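Local coordinates for protein polyketide biosynthesis cytochrome P450 PksS (PDB 4YZR) that takes part in making the antibiotic polyketide bacillaene as a heme-dependent cytochrome P450 monooxygenase acting on dihydrobacillaene, at residues 7-19 against 385-397. Sequence-based numbering, arbitrary orientation. Where two conformers were deposited one is given.
Sequences HPHGKEFHHNPFS and IQWRKNVFLRGLE
R394 binds the last carbonyls of helix 11-15, H14 O and H15 O, from the loop between strands 377-378 and 400-402. Its NH1 gives a hydrogen bond to the backbone O of H14 at 2.9 Å (N-H...O 147°). NH2 adds two weak bonds, to H14 O and to H15 O. Both carbonyls lie at the edge of the guanidinium. The positive group at this helix end probably also suits the helix dipole.

The guanidinium lies between P17 and the ring of W387. P17 CD sits over the centre of one face, 3.4 Å from R394 CZ. W387 CD2, from the same loop as R394, lies over the opposite face. CG of R394 lies opposite the backbone N (chi1 -175°), and the bend at chi2 (53°) turns the chain so that the guanidinium reaches the helix end. R394 is buried, and these partners fix its rotation.

H14 reaches across to the chain at W387 and R388. Its CE1 points at W387 O (3.2 Å) and at R388 O. Each ring nitrogen is tied to the loop by a water: ND1 to N390 N, and NE2 to W387 N. A third water joins H9 ND1 to K389 NZ.

V391 fills the other end. Its CG1 packs on P8 CB (3.9 Å), and its O meets the edge of the F13 ring at CE2 (3.2 Å). N390 shapes this turn: its OD1 accepts from F392 N and L393 N.

F18 continues the contact onto S286 and V289. The arrangement is an arginine bound to the carbonyls at a helix C-terminus, joining the N-terminal segment of this P450 fold to a loop near its C-terminus.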
loop_
_atom_site.group_PDB
_atom_site.type_symbol
_atom_site.label_atom_id
_atom_site.label_comp_id
_atom_site.label_asym_id
_atom_site.label_seq_id
_atom_site.Cartn_x
_atom_site.Cartn_y
_atom_site.Cartn_z
ATOM N N HIS A 7 10.867 1.226 -19.075
ATOM C CA HIS A 7 10.723 -0.163 -19.005
ATOM C C HIS A 7 10.450 -0.646 -17.593
ATOM O O HIS A 7 11.350 -1.078 -16.869
ATOM C CB HIS A 7 12.017 -0.886 -19.481
ATOM C CG HIS A 7 12.342 -0.647 -20.920
ATOM N ND1 HIS A 7 11.463 -0.951 -21.925
ATOM C CD2 HIS A 7 13.363 0.014 -21.504
ATOM C CE1 HIS A 7 11.969 -0.593 -23.093
ATOM N NE2 HIS A 7 13.112 0.017 -22.865
ATOM N N PRO A 8 9.181 -0.594 -17.206
ATOM C CA PRO A 8 8.920 -0.918 -15.791
ATOM C C PRO A 8 9.199 -2.356 -15.442
ATOM O O PRO A 8 9.411 -2.682 -14.325
ATOM C CB PRO A 8 7.380 -0.665 -15.636
ATOM C CG PRO A 8 6.846 -0.689 -17.018
ATOM C CD PRO A 8 7.972 -0.096 -17.909
ATOM N N HIS A 9 9.237 -3.294 -16.431
ATOM C CA HIS A 9 9.582 -4.680 -16.208
ATOM C C HIS A 9 11.059 -4.911 -16.454
ATOM O O HIS A 9 11.455 -6.087 -16.417
ATOM C CB HIS A 9 8.741 -5.560 -17.126
ATOM C CG HIS A 9 7.304 -5.478 -16.792
ATOM N ND1 HIS A 9 6.822 -5.981 -15.603
ATOM C CD2 HIS A 9 6.246 -4.960 -17.461
ATOM C CE1 HIS A 9 5.502 -5.810 -15.577
ATOM N NE2 HIS A 9 5.139 -5.177 -16.664
ATOM N N GLY A 10 11.862 -3.933 -16.651
ATOM C CA GLY A 10 13.319 -4.075 -16.920
ATOM C C GLY A 10 14.207 -4.131 -15.734
ATOM O O GLY A 10 13.779 -3.935 -14.523
ATOM N N LYS A 11 15.495 -4.334 -15.957
ATOM C CA LYS A 11 16.379 -4.567 -14.873
ATOM C C LYS A 11 16.579 -3.265 -14.016
ATOM O O LYS A 11 16.707 -3.394 -12.810
ATOM C CB LYS A 11 17.748 -5.058 -15.449
ATOM C CG LYS A 11 18.730 -5.478 -14.408
ATOM C CD LYS A 11 19.947 -6.257 -14.924
ATOM C CE LYS A 11 20.721 -6.814 -13.777
ATOM N NZ LYS A 11 21.771 -7.786 -14.200
ATOM N N GLU A 12 16.758 -2.166 -14.678
ATOM C CA GLU A 12 17.091 -0.898 -13.927
ATOM C C GLU A 12 15.941 -0.525 -12.946
ATOM O O GLU A 12 16.223 -0.191 -11.827
ATOM C CB GLU A 12 17.313 0.224 -14.881
ATOM C CG GLU A 12 18.587 0.315 -15.690
ATOM C CD GLU A 12 18.831 1.770 -16.162
ATOM O OE1 GLU A 12 18.169 2.735 -15.633
ATOM O OE2 GLU A 12 19.689 1.977 -17.055
ATOM N N PHE A 13 14.722 -0.689 -13.418
ATOM C CA PHE A 13 13.545 -0.369 -12.536
ATOM C C PHE A 13 13.473 -1.292 -11.402
ATOM O O PHE A 13 13.126 -0.896 -10.253
ATOM C CB PHE A 13 12.283 -0.333 -13.329
ATOM C CG PHE A 13 11.099 0.295 -12.603
ATOM C CD1 PHE A 13 10.968 1.633 -12.530
ATOM C CD2 PHE A 13 10.219 -0.497 -11.948
ATOM C CE1 PHE A 13 9.879 2.181 -11.874
ATOM C CE2 PHE A 13 9.114 0.084 -11.289
ATOM C CZ PHE A 13 8.991 1.397 -11.330
ATOM N N HIS A 14 13.806 -2.576 -11.567
ATOM C CA HIS A 14 13.854 -3.495 -10.472
ATOM C C HIS A 14 15.005 -3.231 -9.490
ATOM O O HIS A 14 14.878 -3.381 -8.265
ATOM C CB HIS A 14 13.959 -4.991 -10.972
ATOM C CG HIS A 14 14.003 -5.919 -9.847
ATOM N ND1 HIS A 14 12.893 -6.147 -9.084
ATOM C CD2 HIS A 14 15.008 -6.589 -9.241
ATOM C CE1 HIS A 14 13.196 -6.957 -8.083
ATOM N NE2 HIS A 14 14.445 -7.269 -8.166
ATOM N N HIS A 15 16.111 -2.760 -10.004
ATOM C CA HIS A 15 17.238 -2.477 -9.154
ATOM C C HIS A 15 16.981 -1.273 -8.242
ATOM O O HIS A 15 17.265 -1.298 -7.109
ATOM C CB HIS A 15 18.485 -2.242 -9.994
ATOM C CG HIS A 15 19.671 -1.908 -9.174
ATOM N ND1 HIS A 15 20.185 -0.642 -9.114
ATOM C CD2 HIS A 15 20.377 -2.645 -8.299
ATOM C CE1 HIS A 15 21.203 -0.626 -8.277
ATOM N NE2 HIS A 15 21.345 -1.829 -7.775
ATOM N N ASN A 16 16.416 -0.241 -8.832
ATOM C CA ASN A 16 16.108 1.024 -8.065
ATOM C C ASN A 16 15.111 1.818 -8.854
ATOM O O ASN A 16 15.465 2.600 -9.712
ATOM C CB ASN A 16 17.409 1.789 -7.789
ATOM C CG ASN A 16 17.176 2.954 -6.882
ATOM O OD1 ASN A 16 16.058 3.371 -6.739
ATOM N ND2 ASN A 16 18.200 3.570 -6.389
ATOM N N PRO A 17 13.844 1.699 -8.463
ATOM C CA PRO A 17 12.850 2.449 -9.235
ATOM C C PRO A 17 12.901 3.987 -8.978
ATOM O O PRO A 17 12.508 4.746 -9.836
ATOM C CB PRO A 17 11.528 1.824 -8.782
ATOM C CG PRO A 17 11.846 1.332 -7.459
ATOM C CD PRO A 17 13.216 0.788 -7.543
ATOM N N PHE A 18 13.453 4.313 -7.841
ATOM C CA PHE A 18 13.557 5.729 -7.474
ATOM C C PHE A 18 14.507 6.411 -8.410
ATOM O O PHE A 18 14.287 7.529 -8.873
ATOM C CB PHE A 18 13.940 5.927 -6.062
ATOM C CG PHE A 18 12.977 5.296 -5.137
ATOM C CD1 PHE A 18 13.062 3.994 -4.694
ATOM C CD2 PHE A 18 11.865 6.057 -4.703
ATOM C CE1 PHE A 18 12.098 3.464 -3.876
ATOM C CE2 PHE A 18 10.918 5.484 -3.842
ATOM C CZ PHE A 18 11.016 4.221 -3.438
ATOM N N SER A 19 15.593 5.705 -8.764
ATOM C CA SER A 19 16.565 6.383 -9.643
ATOM C C SER A 19 16.031 6.440 -11.092
ATOM O O SER A 19 16.222 7.445 -11.759
ATOM C CB SER A 19 17.980 5.759 -9.601
ATOM O OG SER A 19 18.719 5.963 -10.779
ATOM N N ILE A 385 20.752 -7.013 -1.353
ATOM C CA ILE A 385 19.379 -6.787 -0.842
ATOM C C ILE A 385 18.449 -7.318 -1.906
ATOM O O ILE A 385 18.631 -7.036 -3.102
ATOM C CB ILE A 385 19.125 -5.323 -0.573
ATOM C CG1 ILE A 385 19.932 -4.881 0.676
ATOM C CG2 ILE A 385 17.603 -5.077 -0.319
ATOM C CD1 ILE A 385 19.935 -3.458 1.096
ATOM N N GLN A 386 17.455 -8.074 -1.510
ATOM C CA GLN A 386 16.558 -8.791 -2.412
ATOM C C GLN A 386 15.173 -8.117 -2.364
ATOM O O GLN A 386 14.461 -8.182 -1.363
ATOM C CB GLN A 386 16.405 -10.245 -2.075
ATOM C CG GLN A 386 17.747 -11.035 -1.991
ATOM C CD GLN A 386 18.491 -10.972 -3.288
ATOM O OE1 GLN A 386 19.646 -10.568 -3.333
ATOM N NE2 GLN A 386 17.805 -11.254 -4.371
ATOM N N TRP A 387 14.787 -7.634 -3.491
ATOM C CA TRP A 387 13.505 -7.006 -3.682
ATOM C C TRP A 387 12.542 -7.909 -4.431
ATOM O O TRP A 387 12.979 -8.657 -5.368
ATOM C CB TRP A 387 13.658 -5.717 -4.483
ATOM C CG TRP A 387 14.360 -4.688 -3.761
ATOM C CD1 TRP A 387 15.688 -4.408 -3.811
ATOM C CD2 TRP A 387 13.822 -3.794 -2.764
ATOM N NE1 TRP A 387 16.003 -3.406 -2.926
ATOM C CE2 TRP A 387 14.880 -2.982 -2.305
ATOM C CE3 TRP A 387 12.543 -3.544 -2.289
ATOM C CZ2 TRP A 387 14.675 -1.995 -1.330
ATOM C CZ3 TRP A 387 12.357 -2.591 -1.325
ATOM C CH2 TRP A 387 13.398 -1.920 -0.825
ATOM N N ARG A 388 11.258 -7.907 -4.123
ATOM C CA ARG A 388 10.253 -8.665 -4.869
ATOM C C ARG A 388 10.055 -8.046 -6.250
ATOM O O ARG A 388 10.297 -6.868 -6.479
ATOM C CB ARG A 388 8.942 -8.621 -4.156
ATOM C CG ARG A 388 9.064 -9.374 -2.829
ATOM C CD ARG A 388 7.854 -9.229 -1.962
ATOM N NE ARG A 388 6.719 -10.011 -2.422
ATOM C CZ ARG A 388 5.586 -10.118 -1.723
ATOM N NH1 ARG A 388 5.383 -9.436 -0.590
ATOM N NH2 ARG A 388 4.609 -10.866 -2.203
ATOM N N LYS A 389 9.694 -8.862 -7.251
ATOM C CA LYS A 389 9.348 -8.411 -8.544
ATOM C C LYS A 389 7.932 -7.912 -8.496
ATOM O O LYS A 389 7.011 -8.657 -8.373
ATOM C CB LYS A 389 9.468 -9.575 -9.486
ATOM C CG LYS A 389 9.251 -9.230 -10.981
ATOM C CD LYS A 389 9.184 -10.508 -11.888
ATOM C CE LYS A 389 8.870 -10.179 -13.348
ATOM N NZ LYS A 389 9.645 -9.018 -13.893
ATOM N N ASN A 390 7.776 -6.651 -8.550
ATOM C CA ASN A 390 6.453 -5.994 -8.588
ATOM C C ASN A 390 6.745 -4.597 -9.061
ATOM O O ASN A 390 7.519 -3.935 -8.293
ATOM C CB ASN A 390 5.753 -6.030 -7.221
ATOM C CG ASN A 390 4.284 -5.575 -7.275
ATOM O OD1 ASN A 390 3.913 -4.572 -7.890
ATOM N ND2 ASN A 390 3.438 -6.394 -6.689
ATOM N N VAL A 391 6.082 -4.174 -10.111
ATOM C CA VAL A 391 6.227 -2.865 -10.760
ATOM C C VAL A 391 5.747 -1.735 -9.762
ATOM O O VAL A 391 6.345 -0.650 -9.764
ATOM C CB VAL A 391 5.242 -2.793 -12.071
ATOM C CG1 VAL A 391 5.056 -1.400 -12.603
ATOM C CG2 VAL A 391 5.625 -3.765 -13.179
ATOM N N PHE A 392 4.624 -1.963 -9.139
ATOM C CA PHE A 392 3.897 -0.918 -8.447
ATOM C C PHE A 392 4.243 -0.923 -7.019
ATOM O O PHE A 392 4.226 0.184 -6.400
ATOM C CB PHE A 392 2.401 -1.112 -8.658
ATOM C CG PHE A 392 1.980 -1.034 -10.090
ATOM C CD1 PHE A 392 1.868 0.198 -10.738
ATOM C CD2 PHE A 392 1.777 -2.142 -10.798
ATOM C CE1 PHE A 392 1.489 0.265 -12.067
ATOM C CE2 PHE A 392 1.401 -2.095 -12.160
ATOM C CZ PHE A 392 1.315 -0.883 -12.755
ATOM N N LEU A 393 4.390 -2.044 -6.388
ATOM C CA LEU A 393 4.646 -2.180 -4.946
ATOM C C LEU A 393 6.091 -2.492 -4.657
ATOM O O LEU A 393 6.517 -3.698 -4.965
ATOM C CB LEU A 393 3.769 -3.256 -4.400
ATOM C CG LEU A 393 2.284 -3.266 -4.776
ATOM C CD1 LEU A 393 1.510 -4.467 -4.167
ATOM C CD2 LEU A 393 1.687 -1.910 -4.451
ATOM N N ARG A 394 6.821 -1.638 -4.017
ATOM C CA ARG A 394 8.247 -1.766 -3.789
ATOM C C ARG A 394 8.455 -2.413 -2.456
ATOM O O ARG A 394 8.314 -1.775 -1.423
ATOM C CB ARG A 394 8.914 -0.442 -3.941
ATOM C CG ARG A 394 10.420 -0.419 -3.848
ATOM C CD ARG A 394 11.033 -1.394 -4.775
ATOM N NE ARG A 394 12.462 -1.255 -4.805
ATOM C CZ ARG A 394 13.255 -1.972 -5.636
ATOM N NH1 ARG A 394 12.704 -2.818 -6.488
ATOM N NH2 ARG A 394 14.554 -1.743 -5.604
ATOM N N GLY A 395 8.797 -3.687 -2.454
ATOM C CA GLY A 395 8.854 -4.479 -1.227
ATOM C C GLY A 395 9.989 -5.490 -1.203
ATOM O O GLY A 395 10.325 -6.068 -2.222
ATOM N N LEU A 396 10.487 -5.719 -0.009
ATOM C CA LEU A 396 11.607 -6.662 0.194
ATOM C C LEU A 396 11.151 -8.065 0.210
ATOM O O LEU A 396 10.124 -8.397 0.735
ATOM C CB LEU A 396 12.273 -6.304 1.522
ATOM C CG LEU A 396 13.029 -5.030 1.545
ATOM C CD1 LEU A 396 13.173 -4.453 2.952
ATOM C CD2 LEU A 396 14.353 -5.065 0.818
ATOM N N GLU A 397 12.007 -8.941 -0.318
ATOM C CA GLU A 397 11.790 -10.369 -0.112
ATOM C C GLU A 397 12.235 -10.853 1.266
ATOM O O GLU A 397 11.575 -11.673 1.846
ATOM C CB GLU A 397 12.614 -11.085 -1.224
ATOM C CG GLU A 397 12.582 -12.576 -1.414
ATOM C CD GLU A 397 13.476 -12.924 -2.647
ATOM O OE1 GLU A 397 14.661 -13.343 -2.512
ATOM O OE2 GLU A 397 13.036 -12.671 -3.807
HETATM O O HOH W 1 8.039 -7.026 -13.408
HETATM O O HOH W 2 10.308 -4.998 -9.622
HETATM O O HOH W 3 16.307 -7.844 -6.100
#